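Local coordinates for glycosyl hydrolase family 26 (Bacteroides ovatus, PDB 4ZXO), which probably hydrolyses internal beta-mannosidic linkages of galactomannan, as a family 26 glycoside hydrolase with beta-mannanase activity, at residues Cys179-Lys185 against Glu221-Gly225; Trp188-Asn192 against Asp227-Val231. All coordinates share one frame. Numbering follows the deposited sequence.

Interaction 1 of 2, residues Cys179-Lys185 against Glu221-Gly225; sequences CSSEQYK and ERYPG. With PO4 (phosphate ion), chain C.
An arginine can pin a loop to the residue just ahead of a helix by gripping a backbone carbonyl, and R222, with 123 Å² of its surface covered here, is a worked example. Residues 179-180 are extended and lead into helix 181-197; E221-G225 is an irregular segment of the loop before strand 231-235. The two run alongside each other, with CA-CA approaches of 5.2 Å for S181 and R222 and 4.8 Å for K185 and P224. R222 (chi1 m, chi2 and chi3 t) donates from both NH1 and NH2 to C179 O, at 3.0 Å each. One guanidinium face lies over S180 C and S181 N, while R222 NE forms a 3.3 Å salt bridge with E221 OE1. K185, with 69 Å² covered, extends (chi1 m, the rest t) over the loop backbone: CE lies 3.4 Å from Y223 O and CG 4.0 Å from P224 CA. K185 NZ makes a weak salt bridge with E182 OE2 (3.4 Å), and a water links NZ (3.2 Å) to E221 O (2.6 Å). S181 OG, with chi1 t, donates to that E221 O at 3.0 Å. The CA-CB bond of Y184 points toward the loop; its ring edge meets R222 O (CD2 to O 3.4 Å), and its OH bonds W164 O. Q183 NE2 holds O2 of a phosphate, probably from the crystallisation liquor, at 2.9 Å. Q183 N donates to S180 OG (3.0 Å) and S180 N to Q183 OE1 (2.9 Å), a capping box at the start of an outer helix of the TIM barrel.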
ATOM      1  N   CYS A 179     -12.466   8.365 -16.533  1.00 11.11           N
ATOM      2  CA  CYS A 179     -12.612   9.737 -16.023  1.00 10.58           C
ATOM      3  C   CYS A 179     -11.513  10.593 -16.595  1.00 10.77           C
ATOM      4  O   CYS A 179     -10.524  10.059 -17.106  1.00 11.49           O
ATOM      5  CB  CYS A 179     -12.567   9.783 -14.469  1.00 10.54           C
ATOM      6  SG  CYS A 179     -10.989   9.139 -13.733  1.00 11.50           S
ATOM      7  N   SER A 180     -11.669  11.901 -16.496  1.00 11.20           N
ATOM      8  CA  SER A 180     -10.609  12.831 -16.928  1.00 11.38           C
ATOM      9  C   SER A 180      -9.560  12.995 -15.849  1.00 10.82           C
ATOM     10  O   SER A 180      -9.775  12.614 -14.678  1.00 11.16           O
ATOM     11  CB  SER A 180     -11.208  14.197 -17.256  1.00 12.07           C
ATOM     12  OG  SER A 180     -11.642  14.862 -16.072  1.00 12.63           O
ATOM     13  N   SER A 181      -8.449  13.595 -16.238  0.50 11.24           N
ATOM     14  CA  SER A 181      -7.386  13.894 -15.292  0.50 11.63           C
ATOM     15  C   SER A 181      -7.881  14.801 -14.160  0.50 12.21           C
ATOM     16  O   SER A 181      -7.535  14.589 -13.005  0.50 12.48           O
ATOM     17  CB  SER A 181      -6.214  14.542 -16.021  0.50 13.05           C
ATOM     18  OG  SER A 181      -5.194  14.869 -15.114  0.50 13.33           O
ATOM     19  N   GLU A 182      -8.685  15.807 -14.480  1.00 13.80           N
ATOM     20  CA  GLU A 182      -9.185  16.721 -13.476  1.00 15.02           C
ATOM     21  C   GLU A 182     -10.200  16.064 -12.568  1.00 13.80           C
ATOM     22  O   GLU A 182     -10.199  16.336 -11.356  1.00 14.71           O
ATOM     23  CB  GLU A 182      -9.799  17.969 -14.135  1.00 18.34           C
ATOM     24  CG  GLU A 182      -8.683  18.918 -14.588  1.00 24.53           C
ATOM     25  CD  GLU A 182      -7.581  19.222 -13.497  1.00 29.38           C
ATOM     26  OE1 GLU A 182      -7.913  19.600 -12.338  1.00 30.67           O
ATOM     27  OE2 GLU A 182      -6.358  19.066 -13.819  1.00 31.50           O
ATOM     28  N   GLN A 183     -11.070  15.227 -13.136  1.00 11.77           N
ATOM     29  CA  GLN A 183     -11.999  14.479 -12.310  1.00 10.78           C
ATOM     30  C   GLN A 183     -11.256  13.573 -11.313  1.00 11.42           C
ATOM     31  O   GLN A 183     -11.598  13.492 -10.115  1.00 12.20           O
ATOM     32  CB  GLN A 183     -12.920  13.629 -13.182  1.00 11.39           C
ATOM     33  CG  GLN A 183     -13.998  14.490 -13.866  1.00 13.08           C
ATOM     34  CD  GLN A 183     -14.782  13.717 -14.917  1.00 15.05           C
ATOM     35  OE1 GLN A 183     -14.288  12.751 -15.527  1.00 16.96           O
ATOM     36  NE2 GLN A 183     -16.017  14.121 -15.112  1.00 15.80           N
ATOM     37  N   TYR A 184     -10.240  12.854 -11.817  1.00  9.63           N
ATOM     38  CA  TYR A 184      -9.458  11.974 -10.952  1.00  8.80           C
ATOM     39  C   TYR A 184      -8.775  12.781  -9.816  1.00  8.95           C
ATOM     40  O   TYR A 184      -8.759  12.360  -8.637  1.00  9.50           O
ATOM     41  CB  TYR A 184      -8.414  11.218 -11.786  1.00  8.45           C
ATOM     42  CG  TYR A 184      -7.567  10.314 -10.931  1.00  6.90           C
ATOM     43  CD1 TYR A 184      -8.004   9.034 -10.525  1.00  6.79           C
ATOM     44  CD2 TYR A 184      -6.310  10.762 -10.484  1.00  6.81           C
ATOM     45  CE1 TYR A 184      -7.199   8.213  -9.684  1.00  6.61           C
ATOM     46  CE2 TYR A 184      -5.536   9.956  -9.659  1.00  6.21           C
ATOM     47  CZ  TYR A 184      -5.985   8.682  -9.297  1.00  7.85           C
ATOM     48  OH  TYR A 184      -5.177   7.959  -8.463  1.00  8.94           O
ATOM     49  N   LYS A 185      -8.170  13.924 -10.175  1.00 10.36           N
ATOM     50  CA  LYS A 185      -7.528  14.743  -9.133  1.00 10.80           C
ATOM     51  C   LYS A 185      -8.557  15.195  -8.135  1.00 11.97           C
ATOM     52  O   LYS A 185      -8.232  15.324  -6.970  1.00 12.17           O
ATOM     53  CB  LYS A 185      -6.808  15.970  -9.719  1.00 12.18           C
ATOM     54  CG  LYS A 185      -5.591  15.589 -10.568  1.00 13.82           C
ATOM     55  CD  LYS A 185      -4.984  16.798 -11.237  1.00 15.84           C
ATOM     56  CE  LYS A 185      -3.964  16.353 -12.218  1.00 17.58           C
ATOM     57  NZ  LYS A 185      -3.438  17.579 -12.987  1.00 19.59           N
ATOM     58  N   GLU A 221       0.806  12.764 -14.778  1.00 10.79           N
ATOM     59  CA  GLU A 221      -0.288  13.439 -15.492  1.00 12.28           C
ATOM     60  C   GLU A 221      -1.534  13.602 -14.608  1.00 11.79           C
ATOM     61  O   GLU A 221      -2.227  14.608 -14.691  1.00 14.13           O
ATOM     62  CB  GLU A 221      -0.661  12.632 -16.745  1.00 15.58           C
ATOM     63  CG  GLU A 221      -1.657  13.346 -17.635  1.00 21.49           C
ATOM     64  CD  GLU A 221      -2.854  12.540 -18.111  1.00 27.79           C
ATOM     65  OE1 GLU A 221      -3.238  11.448 -17.603  1.00 30.69           O
ATOM     66  OE2 GLU A 221      -3.430  13.031 -19.076  1.00 29.70           O
ATOM     67  N   ARG A 222      -1.806  12.598 -13.765  1.00  9.30           N
ATOM     68  CA  ARG A 222      -2.990  12.662 -12.904  1.00 10.27           C
ATOM     69  C   ARG A 222      -2.644  12.872 -11.414  1.00  9.92           C
ATOM     70  O   ARG A 222      -3.437  12.496 -10.490  1.00  9.87           O
ATOM     71  CB  ARG A 222      -3.827  11.381 -13.087  1.00 10.57           C
ATOM     72  CG  ARG A 222      -4.414  11.328 -14.465  1.00 12.50           C
ATOM     73  CD  ARG A 222      -5.411  10.211 -14.713  1.00 10.98           C
ATOM     74  NE  ARG A 222      -5.969  10.490 -16.046  1.00 12.11           N
ATOM     75  CZ  ARG A 222      -7.206  10.185 -16.429  1.00 11.18           C
ATOM     76  NH1 ARG A 222      -8.037   9.545 -15.585  1.00 10.44           N
ATOM     77  NH2 ARG A 222      -7.624  10.543 -17.660  1.00 12.44           N
ATOM     78  N   TYR A 223      -1.475  13.438 -11.180  1.00  9.46           N
ATOM     79  CA  TYR A 223      -0.992  13.670  -9.825  1.00  9.38           C
ATOM     80  C   TYR A 223      -1.716  14.856  -9.193  1.00 10.11           C
ATOM     81  O   TYR A 223      -1.703  15.959  -9.772  1.00 10.52           O
ATOM     82  CB  TYR A 223       0.512  13.953  -9.899  1.00 10.59           C
ATOM     83  CG  TYR A 223       1.219  14.169  -8.598  1.00  9.94           C
ATOM     84  CD1 TYR A 223       1.450  13.146  -7.701  1.00 10.48           C
ATOM     85  CD2 TYR A 223       1.770  15.405  -8.309  1.00 10.71           C
ATOM     86  CE1 TYR A 223       2.097  13.359  -6.539  1.00 11.08           C
ATOM     87  CE2 TYR A 223       2.494  15.627  -7.138  1.00 11.16           C
ATOM     88  CZ  TYR A 223       2.655  14.596  -6.260  1.00 11.71           C
ATOM     89  OH  TYR A 223       3.385  14.850  -5.110  1.00 14.16           O
ATOM     90  N   PRO A 224      -2.312  14.645  -7.991  1.00 10.28           N
ATOM     91  CA  PRO A 224      -3.141  15.708  -7.409  1.00 10.73           C
ATOM     92  C   PRO A 224      -2.325  16.775  -6.661  1.00 12.05           C
ATOM     93  O   PRO A 224      -2.893  17.757  -6.206  1.00 16.23           O
ATOM     94  CB  PRO A 224      -4.066  14.943  -6.453  1.00 10.37           C
ATOM     95  CG  PRO A 224      -3.161  13.755  -5.981  1.00  9.22           C
ATOM     96  CD  PRO A 224      -2.429  13.357  -7.258  1.00  9.51           C
ATOM     97  N   GLY A 225      -1.020  16.606  -6.538  1.00 11.00           N
ATOM     98  CA  GLY A 225      -0.209  17.678  -5.998  1.00 11.05           C
ATOM     99  C   GLY A 225       0.592  17.351  -4.745  1.00 11.70           C
ATOM    100  O   GLY A 225       0.255  16.444  -3.961  1.00 11.95           O
TER
HETATM  101  P   PO4 C 402     -18.016  12.045 -18.197  0.50 14.75           P
HETATM  102  O1  PO4 C 402     -16.930  11.833 -19.205  0.50 15.47           O
HETATM  103  O2  PO4 C 402     -17.677  13.227 -17.355  0.50 15.45           O
HETATM  104  O3  PO4 C 402     -19.341  12.372 -18.966  0.50 17.13           O
HETATM  105  O4  PO4 C 402     -18.127  10.744 -17.455  0.50 14.60           O
HETATM  106  O   HOH W   1      -1.929  16.918 -15.768  1.00 31.55           O

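Interaction 2 of 2, residues Trp188-Asn192 against Asp227-Val231; sequences WRMTN and DIIDV
This is a buried apolar contact, made without direct hydrogen bonds between its segments, in which one flank of helix 181-197 packs against the loop that leads into strand 231-235. W188-N192 is regular helix, with N192 N bonded to W188 O at 2.9 Å; D227-I229 has irregular backbone, and the chain is extended by V231. The closest CA pair is N192 and I228, at 6.8 Å. I228 supplies the largest covered area, 92 Å², and its CA-CB bond points toward the helix. With chi1 m and chi2 t it spreads over three helix residues: CG2 lies 4.1 Å from W188 CE3, CD1 3.7 Å from R189 CG, and CG1 4.1 Å from N192 ND2. In the TIM barrel this helix is the crossover of the beta-alpha-beta unit 159-162, 181-197, 203-207, and the loop packing on it enters the adjacent parallel strand 231-235. I228 and W188 both touch L205 of strand 203-207, which places their side chains between helix and barrel wall. W188 (chi1 m, chi2 104°) presents a face of its six-membered ring to I229, whose CD1 sits 3.7 Å from the ring centroid and 14° off the normal, a CH-pi contact. I229 reaches it with chi1 and chi2 both m, although its CA-CB bond points sideways. The indole nitrogen W188 NE1 is hydrogen-bonded to Y184 OH, and the ring also meets W164 edge-to-face.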
ATOM      1  N   TRP A 188      -9.079  12.751  -5.315  1.00 10.52           N
ATOM      2  CA  TRP A 188      -8.063  12.931  -4.314  1.00 10.33           C
ATOM      3  C   TRP A 188      -8.319  14.140  -3.446  1.00  9.84           C
ATOM      4  O   TRP A 188      -8.182  14.042  -2.216  1.00 11.04           O
ATOM      5  CB  TRP A 188      -6.713  13.083  -4.972  1.00  9.74           C
ATOM      6  CG  TRP A 188      -6.042  11.752  -5.289  1.00  9.22           C
ATOM      7  CD1 TRP A 188      -5.933  11.138  -6.506  1.00  9.23           C
ATOM      8  CD2 TRP A 188      -5.383  10.901  -4.345  1.00  8.01           C
ATOM      9  NE1 TRP A 188      -5.229   9.963  -6.381  1.00  9.03           N
ATOM     10  CE2 TRP A 188      -4.855   9.807  -5.071  1.00  8.00           C
ATOM     11  CE3 TRP A 188      -5.163  10.969  -2.955  1.00  8.69           C
ATOM     12  CZ2 TRP A 188      -4.151   8.771  -4.457  1.00  8.44           C
ATOM     13  CZ3 TRP A 188      -4.428   9.933  -2.342  1.00  8.88           C
ATOM     14  CH2 TRP A 188      -3.930   8.859  -3.092  1.00  8.89           C
ATOM     15  N   ARG A 189      -8.717  15.263  -4.037  1.00 11.68           N
ATOM     16  CA  ARG A 189      -9.013  16.420  -3.221  1.00 13.18           C
ATOM     17  C   ARG A 189     -10.188  16.201  -2.272  1.00 14.15           C
ATOM     18  O   ARG A 189     -10.114  16.595  -1.087  1.00 14.35           O
ATOM     19  CB  ARG A 189      -9.259  17.617  -4.122  1.00 16.25           C
ATOM     20  CG  ARG A 189      -7.940  18.089  -4.773  1.00 20.88           C
ATOM     21  CD  ARG A 189      -8.013  19.536  -5.210  1.00 26.40           C
ATOM     22  NE  ARG A 189      -9.136  19.710  -6.108  1.00 30.23           N
ATOM     23  CZ  ARG A 189      -9.110  19.537  -7.440  1.00 31.30           C
ATOM     24  NH1 ARG A 189     -10.247  19.731  -8.102  1.00 31.84           N
ATOM     25  NH2 ARG A 189      -7.968  19.234  -8.097  1.00 30.48           N
ATOM     26  N   MET A 190     -11.253  15.560  -2.752  1.00 14.43           N
ATOM     27  CA  MET A 190     -12.378  15.185  -1.857  1.00 13.31           C
ATOM     28  C   MET A 190     -11.933  14.288  -0.726  1.00 12.79           C
ATOM     29  O   MET A 190     -12.326  14.454   0.415  1.00 13.85           O
ATOM     30  CB  MET A 190     -13.490  14.454  -2.626  1.00 15.13           C
ATOM     31  CG  MET A 190     -14.263  15.330  -3.545  1.00 17.73           C
ATOM     32  SD  MET A 190     -15.197  14.364  -4.776  1.00 21.51           S
ATOM     33  CE  MET A 190     -16.211  13.321  -3.745  1.00 20.62           C
ATOM     34  N   THR A 191     -11.094  13.302  -1.048  1.00 12.55           N
ATOM     35  CA  THR A 191     -10.604  12.399  -0.002  1.00 11.46           C
ATOM     36  C   THR A 191      -9.798  13.160   1.043  1.00 12.59           C
ATOM     37  O   THR A 191     -10.029  13.034   2.247  1.00 13.18           O
ATOM     38  CB  THR A 191      -9.742  11.320  -0.636  1.00 11.71           C
ATOM     39  OG1 THR A 191     -10.505  10.613  -1.645  1.00 11.62           O
ATOM     40  CG2 THR A 191      -9.189  10.314   0.423  1.00 11.50           C
ATOM     41  N   ASN A 192      -8.850  13.955   0.568  1.00 12.51           N
ATOM     42  CA  ASN A 192      -8.013  14.709   1.511  1.00 12.72           C
ATOM     43  C   ASN A 192      -8.854  15.667   2.315  1.00 13.72           C
ATOM     44  O   ASN A 192      -8.663  15.798   3.528  1.00 14.37           O
ATOM     45  CB  ASN A 192      -6.933  15.440   0.747  1.00 14.60           C
ATOM     46  CG  ASN A 192      -6.024  16.218   1.640  1.00 17.60           C
ATOM     47  OD1 ASN A 192      -5.311  15.649   2.476  1.00 18.88           O
ATOM     48  ND2 ASN A 192      -6.012  17.543   1.456  1.00 19.60           N
ATOM     49  N   ASP A 227       0.947  18.943  -2.100  1.00 14.57           N
ATOM     50  CA  ASP A 227       0.278  19.264  -0.842  1.00 15.82           C
ATOM     51  C   ASP A 227      -0.701  18.147  -0.385  1.00 14.72           C
ATOM     52  O   ASP A 227      -1.275  18.202   0.719  1.00 16.77           O
ATOM     53  CB  ASP A 227      -0.488  20.586  -1.010  1.00 19.49           C
ATOM     54  CG  ASP A 227      -1.544  20.522  -2.118  1.00 24.18           C
ATOM     55  OD1 ASP A 227      -1.335  19.861  -3.173  1.00 25.57           O
ATOM     56  OD2 ASP A 227      -2.597  21.161  -1.927  1.00 28.11           O
ATOM     57  N   ILE A 228      -0.909  17.152  -1.247  1.00 12.88           N
ATOM     58  CA  ILE A 228      -1.810  16.042  -0.935  1.00 12.96           C
ATOM     59  C   ILE A 228      -1.016  14.751  -0.755  1.00 10.89           C
ATOM     60  O   ILE A 228      -1.244  14.003   0.199  1.00 11.63           O
ATOM     61  CB  ILE A 228      -2.881  15.886  -2.060  1.00 14.00           C
ATOM     62  CG1 ILE A 228      -3.838  17.090  -1.995  1.00 17.03           C
ATOM     63  CG2 ILE A 228      -3.649  14.589  -1.914  1.00 15.96           C
ATOM     64  CD1 ILE A 228      -4.798  17.166  -3.141  1.00 19.37           C
ATOM     65  N   ILE A 229      -0.095  14.479  -1.681  1.00  9.99           N
ATOM     66  CA  ILE A 229       0.594  13.188  -1.717  1.00  9.16           C
ATOM     67  C   ILE A 229       1.853  13.254  -0.863  1.00  9.23           C
ATOM     68  O   ILE A 229       2.591  14.233  -0.898  1.00 10.93           O
ATOM     69  CB  ILE A 229       0.964  12.787  -3.156  1.00  8.31           C
ATOM     70  CG1 ILE A 229      -0.326  12.611  -4.019  1.00  9.24           C
ATOM     71  CG2 ILE A 229       1.793  11.477  -3.146  1.00  9.30           C
ATOM     72  CD1 ILE A 229      -1.314  11.508  -3.451  1.00 10.68           C
ATOM     73  N   ASP A 230       2.079  12.204  -0.091  1.00  8.46           N
ATOM     74  CA  ASP A 230       3.298  12.070   0.733  1.00  9.72           C
ATOM     75  C   ASP A 230       4.284  11.019   0.217  1.00 10.53           C
ATOM     76  O   ASP A 230       5.484  11.138   0.477  1.00 11.20           O
ATOM     77  CB  ASP A 230       2.913  11.703   2.170  1.00  9.78           C
ATOM     78  CG  ASP A 230       2.022  12.719   2.758  1.00 10.90           C
ATOM     79  OD1 ASP A 230       2.469  13.869   2.888  1.00 12.59           O
ATOM     80  OD2 ASP A 230       0.867  12.430   3.057  1.00 10.39           O
ATOM     81  N   VAL A 231       3.789   9.987  -0.479  1.00  9.61           N
ATOM     82  CA  VAL A 231       4.650   8.868  -0.906  1.00  7.89           C
ATOM     83  C   VAL A 231       4.366   8.581  -2.368  1.00  7.24           C
ATOM     84  O   VAL A 231       3.192   8.439  -2.747  1.00  7.86           O
ATOM     85  CB  VAL A 231       4.363   7.592  -0.096  1.00  9.26           C
ATOM     86  CG1 VAL A 231       5.201   6.391  -0.645  1.00 10.69           C
ATOM     87  CG2 VAL A 231       4.580   7.863   1.415  1.00  9.82           C
TER

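How the interactions relate
Both interactions join helix 181-197 to the loop between helix 216-219 and strand 231-235, and they illustrate how chemistry changes with depth along one helix. Interaction 1, partly buried at the helix start, its centre about 20 Å from the centre of the chain, relies on hydrogen bonds from R222 and S181 to backbone carbonyls and on a water, with salt bridges inside each segment. Interaction 2, buried, its centre about 15 Å from the centre of the chain, relies on aliphatic and aromatic side chains. Their centres are 11 Å apart and the contacts merge: P224 CB packs on W188 CB at 3.6 Å, and Y223 CE1 and P224 CG each lie 3.6 Å from I229 CG1.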